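Local atomic coordinates of UDP-glucose:anthocyanidin 3-O-glucosyltransferase (Clitoria ternatea, PDB entry 4REL), a protein that belongs to the plant UDP-glycosyltransferases, enzymes of the GT-B fold built from two Rossmann-like domains. Residues P279-A284 with G387-K392; E287-S292 with N393-S398. One frame throughout, in Å; residues are numbered along the deposited sequence. Where two conformers were deposited one is given.

Contact 1: P279-A284 with G387-K392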
# COMPACT_ATOMS: atom_id res chain seq x y z
N PRO A 279 -16.79 -13.05 -9.78
CA PRO A 279 -16.46 -14.34 -10.38
C PRO A 279 -16.36 -14.28 -11.91
O PRO A 279 -15.51 -14.96 -12.48
CB PRO A 279 -17.61 -15.25 -9.95
CG PRO A 279 -18.69 -14.33 -9.44
CD PRO A 279 -17.96 -13.14 -8.89
N GLN A 280 -17.19 -13.47 -12.56
CA GLN A 280 -17.13 -13.37 -14.01
C GLN A 280 -15.80 -12.78 -14.49
O GLN A 280 -15.33 -13.10 -15.58
CB GLN A 280 -18.32 -12.57 -14.56
CG GLN A 280 -18.43 -11.13 -14.07
CD GLN A 280 -19.30 -10.98 -12.83
OE1 GLN A 280 -19.34 -11.86 -11.97
NE2 GLN A 280 -20.00 -9.85 -12.74
N GLU A 281 -15.17 -11.95 -13.67
CA GLU A 281 -13.85 -11.42 -14.03
C GLU A 281 -12.75 -12.44 -13.80
O GLU A 281 -11.75 -12.45 -14.53
CB GLU A 281 -13.56 -10.10 -13.31
CG GLU A 281 -14.23 -8.94 -13.97
CD GLU A 281 -13.90 -7.62 -13.33
OE1 GLU A 281 -14.78 -7.06 -12.66
OE2 GLU A 281 -12.76 -7.14 -13.50
N VAL A 282 -12.91 -13.28 -12.79
CA VAL A 282 -11.97 -14.38 -12.58
C VAL A 282 -12.01 -15.29 -13.81
O VAL A 282 -10.96 -15.68 -14.33
CB VAL A 282 -12.29 -15.20 -11.32
CG1 VAL A 282 -11.31 -16.35 -11.17
CG2 VAL A 282 -12.25 -14.30 -10.09
N VAL A 283 -13.21 -15.63 -14.27
CA VAL A 283 -13.36 -16.43 -15.47
C VAL A 283 -12.72 -15.74 -16.68
O VAL A 283 -12.01 -16.37 -17.45
CB VAL A 283 -14.84 -16.72 -15.79
CG1 VAL A 283 -14.97 -17.36 -17.17
CG2 VAL A 283 -15.45 -17.61 -14.72
N ALA A 284 -12.97 -14.44 -16.82
CA ALA A 284 -12.40 -13.66 -17.92
C ALA A 284 -10.87 -13.68 -17.90
O ALA A 284 -10.24 -13.80 -18.95
CB ALA A 284 -12.91 -12.22 -17.89
N GLY A 387 -11.23 -1.78 -21.29
CA GLY A 387 -12.57 -2.09 -20.81
C GLY A 387 -12.83 -1.63 -19.38
O GLY A 387 -13.99 -1.48 -18.97
N LYS A 388 -11.75 -1.43 -18.63
CA LYS A 388 -11.78 -1.02 -17.21
C LYS A 388 -12.22 -2.13 -16.26
O LYS A 388 -12.18 -1.98 -15.04
CB LYS A 388 -12.61 0.25 -17.01
CG LYS A 388 -12.18 1.41 -17.88
CD LYS A 388 -13.16 2.57 -17.81
CE LYS A 388 -12.80 3.67 -18.80
NZ LYS A 388 -13.57 4.92 -18.57
N VAL A 389 -12.65 -3.25 -16.84
CA VAL A 389 -12.92 -4.46 -16.09
C VAL A 389 -12.31 -5.58 -16.92
O VAL A 389 -12.11 -5.41 -18.13
CB VAL A 389 -14.44 -4.72 -15.91
CG1 VAL A 389 -15.09 -3.62 -15.07
CG2 VAL A 389 -15.13 -4.81 -17.26
N PHE A 390 -11.97 -6.69 -16.29
CA PHE A 390 -11.39 -7.79 -17.04
C PHE A 390 -12.42 -8.40 -17.97
O PHE A 390 -13.52 -8.76 -17.54
CB PHE A 390 -10.86 -8.88 -16.11
CG PHE A 390 -9.58 -8.52 -15.41
CD1 PHE A 390 -8.42 -8.27 -16.14
CD2 PHE A 390 -9.53 -8.45 -14.03
CE1 PHE A 390 -7.23 -7.95 -15.49
CE2 PHE A 390 -8.35 -8.12 -13.38
CZ PHE A 390 -7.20 -7.88 -14.11
N THR A 391 -12.07 -8.49 -19.24
CA THR A 391 -12.85 -9.25 -20.21
C THR A 391 -11.82 -10.06 -20.97
O THR A 391 -10.65 -9.72 -20.98
CB THR A 391 -13.55 -8.34 -21.22
OG1 THR A 391 -12.57 -7.64 -21.99
CG2 THR A 391 -14.47 -7.34 -20.52
N LYS A 392 -12.25 -11.13 -21.63
CA LYS A 392 -11.29 -11.96 -22.37
C LYS A 392 -10.60 -11.17 -23.48
O LYS A 392 -9.38 -11.08 -23.52
CB LYS A 392 -11.95 -13.21 -22.95
CG LYS A 392 -10.98 -14.10 -23.73
CD LYS A 392 -11.67 -15.32 -24.32
CE LYS A 392 -12.71 -14.92 -25.36
NZ LYS A 392 -13.47 -16.10 -25.86

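Contact 2: E287-S292 with N393-S398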
# COMPACT_ATOMS: atom_id res chain seq x y z
N GLU A 287 -9.76 -17.17 -19.13
CA GLU A 287 -9.95 -17.31 -20.57
C GLU A 287 -8.90 -16.55 -21.37
O GLU A 287 -8.37 -17.05 -22.37
CB GLU A 287 -11.35 -16.83 -20.96
CG GLU A 287 -12.46 -17.72 -20.44
CD GLU A 287 -13.83 -17.18 -20.77
OE1 GLU A 287 -13.92 -16.02 -21.23
OE2 GLU A 287 -14.81 -17.92 -20.58
N ALA A 288 -8.62 -15.32 -20.93
CA ALA A 288 -7.65 -14.46 -21.63
C ALA A 288 -6.25 -15.02 -21.49
O ALA A 288 -5.49 -15.04 -22.46
CB ALA A 288 -7.70 -13.05 -21.09
N LEU A 289 -5.90 -15.47 -20.30
CA LEU A 289 -4.57 -16.05 -20.10
C LEU A 289 -4.38 -17.26 -21.00
O LEU A 289 -3.37 -17.37 -21.69
CB LEU A 289 -4.36 -16.43 -18.63
CG LEU A 289 -4.04 -15.29 -17.67
CD1 LEU A 289 -3.94 -15.82 -16.23
CD2 LEU A 289 -2.75 -14.58 -18.05
N GLU A 290 -5.36 -18.15 -21.02
CA GLU A 290 -5.26 -19.35 -21.85
C GLU A 290 -5.18 -18.99 -23.34
O GLU A 290 -4.34 -19.50 -24.07
CB GLU A 290 -6.43 -20.31 -21.61
CG GLU A 290 -6.36 -21.55 -22.50
CD GLU A 290 -7.33 -22.64 -22.09
OE1 GLU A 290 -8.16 -22.41 -21.18
OE2 GLU A 290 -7.26 -23.74 -22.69
N GLU A 291 -6.07 -18.11 -23.78
CA GLU A 291 -6.13 -17.76 -25.19
C GLU A 291 -4.87 -17.02 -25.64
O GLU A 291 -4.44 -17.17 -26.78
CB GLU A 291 -7.39 -16.93 -25.49
CG GLU A 291 -7.99 -17.20 -26.86
CD GLU A 291 -7.88 -16.01 -27.80
OE1 GLU A 291 -8.19 -14.88 -27.36
OE2 GLU A 291 -7.48 -16.21 -28.96
N SER A 292 -4.27 -16.25 -24.73
CA SER A 292 -3.10 -15.44 -25.07
C SER A 292 -1.90 -16.28 -25.45
O SER A 292 -1.07 -15.85 -26.25
CB SER A 292 -2.73 -14.50 -23.92
OG SER A 292 -2.02 -15.18 -22.89
N ASN A 393 -11.38 -10.58 -24.38
CA ASN A 393 -10.78 -9.87 -25.51
C ASN A 393 -9.94 -8.67 -25.10
O ASN A 393 -8.86 -8.46 -25.63
CB ASN A 393 -11.84 -9.49 -26.54
CG ASN A 393 -12.43 -10.71 -27.25
OD1 ASN A 393 -11.88 -11.81 -27.18
ND2 ASN A 393 -13.55 -10.51 -27.94
N GLY A 394 -10.43 -7.90 -24.13
CA GLY A 394 -9.72 -6.71 -23.70
C GLY A 394 -8.40 -7.02 -23.03
O GLY A 394 -7.39 -6.38 -23.30
N PHE A 395 -8.41 -8.02 -22.15
CA PHE A 395 -7.22 -8.41 -21.41
C PHE A 395 -6.17 -9.03 -22.35
O PHE A 395 -4.98 -8.76 -22.21
CB PHE A 395 -7.62 -9.36 -20.27
CG PHE A 395 -6.49 -9.74 -19.34
CD1 PHE A 395 -5.38 -8.93 -19.17
CD2 PHE A 395 -6.57 -10.92 -18.62
CE1 PHE A 395 -4.37 -9.30 -18.32
CE2 PHE A 395 -5.56 -11.30 -17.76
CZ PHE A 395 -4.46 -10.49 -17.61
N VAL A 396 -6.62 -9.83 -23.31
CA VAL A 396 -5.70 -10.37 -24.31
C VAL A 396 -5.00 -9.23 -25.04
O VAL A 396 -3.79 -9.29 -25.26
CB VAL A 396 -6.43 -11.28 -25.35
CG1 VAL A 396 -5.56 -11.53 -26.57
CG2 VAL A 396 -6.81 -12.61 -24.71
N LYS A 397 -5.75 -8.20 -25.40
CA LYS A 397 -5.15 -7.05 -26.08
C LYS A 397 -4.11 -6.36 -25.20
O LYS A 397 -3.03 -6.03 -25.68
CB LYS A 397 -6.21 -6.06 -26.57
CG LYS A 397 -7.04 -6.61 -27.73
CD LYS A 397 -8.16 -5.66 -28.15
CE LYS A 397 -9.04 -6.29 -29.23
NZ LYS A 397 -10.10 -5.36 -29.71
N SER A 398 -4.41 -6.18 -23.92
CA SER A 398 -3.46 -5.53 -23.01
C SER A 398 -2.20 -6.37 -22.83
O SER A 398 -1.09 -5.83 -22.77
CB SER A 398 -4.10 -5.24 -21.65
OG SER A 398 -5.16 -4.30 -21.80
O HOH W 1 -9.41 -12.43 -27.77

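Contact 1: P279-A284 with G387-K392
Glu281, in the first turn of helix 279-292, reaches across to the backbone of Phe390 in the loop that leads to helix 392-403. The polar part is one hydrogen bond: Phe390 N donates to Glu281 OE2 over 2.9 Å and nearly straight, with an N-H...O angle of 168°. The amide meets the oxygen from above the carboxylate, 50° out of its plane. CG of Glu281 stands anti to its own carbonyl carbon, and the chain runs on extended, with CD pointing on toward the loop. The other oxygen, OE1, is in a salt bridge with Arg362, so the buried carboxylate has a partner for each oxygen, and the nearby positive charge probably keeps it ionised.

Van der Waals contacts surround this bond. Glu281 OE2 also lies 3.5 Å from Phe390 CD2, with carboxylate and ring planes 55° apart, and 3.8 Å from Val389 CB; the Glu281 side chain crosses those of Val389 and Phe390 at about a right angle. One turn further along the helix, Ala284 CB rests on the loop backbone, 3.5 Å from Phe390 O and 3.8 Å from Thr391 CA, while Ala284 CB and Phe390 CB are 4.3 Å apart.

Just beyond, the chain becomes helical: Thr391 is the N-cap of helix 392-403, its OG1 bonded to Gly394 N. A helix-borne carboxylate is thus bonded to the connection between strand 382-384 and helix 392-403, a strand-to-helix loop of the Rossmann-like domain within the GT-B fold.

Contact 2: E287-S292 with N393-S398
Phe395 of helix 392-403 leans its ring against Ala288 of helix 279-292. Its CB lies 3.8 Å from Ala288 CB. CG, anti to the backbone N (chi1 -174°), keeps beside the same methyl, and CD2 makes the closest approach, 3.5 Å from Ala288 CB. Beyond it, CE2 comes to 4.3 Å from Leu289 CG, so this side of the ring runs from the alanine to the leucine, both of which meet it obliquely.

Val396, the next residue, turns CG2 to the same helix turn: CG2 is 3.6 Å from Ala288 O and 3.8 Å from Ala288 CB. In one of its two conformers, Glu291 crosses the valine at about a right angle, its OE1 3.8 Å from Val396 CG2. At this outer border a water donates to both Glu291 OE1 and Asn393 OD1, a polar bridge beside the apolar contact that depends on that conformer. Within helix 279-292, Ser292 OG gives its proton to Leu289 O over 2.8 Å.

With alanine at the nearest point, the short helical segments approach to 8.5 Å between axes and cross at -50°. Both helices flank the six-stranded parallel sheet of this Rossmann-like domain. Leu289 continues inward onto Phe296 and Trp298 of strand 296-299, and Phe395 onto Ile360 of strand 359-361, so the helix pair is seated on the sheet through these larger side chains.

Helix 279-292, which follows strand 266-270, supplies the first segment of both contacts. The chain then runs through the other five strands of the six-stranded sheet before it returns as 387-398. Contact 1 closes a loop of 102 residues and contact 2 one of 100. Because the segments come in the order 279-284, 287-292, 387-392, 393-398, the two closures cross rather than nest. Their centres lie 10 Å apart, and they touch where Lys392 O meets Ala288 CB and where the rings of Phe390 and Phe395 meet. Together they tie an early helix of the domain to the loop and helix behind the edge strand 382-384.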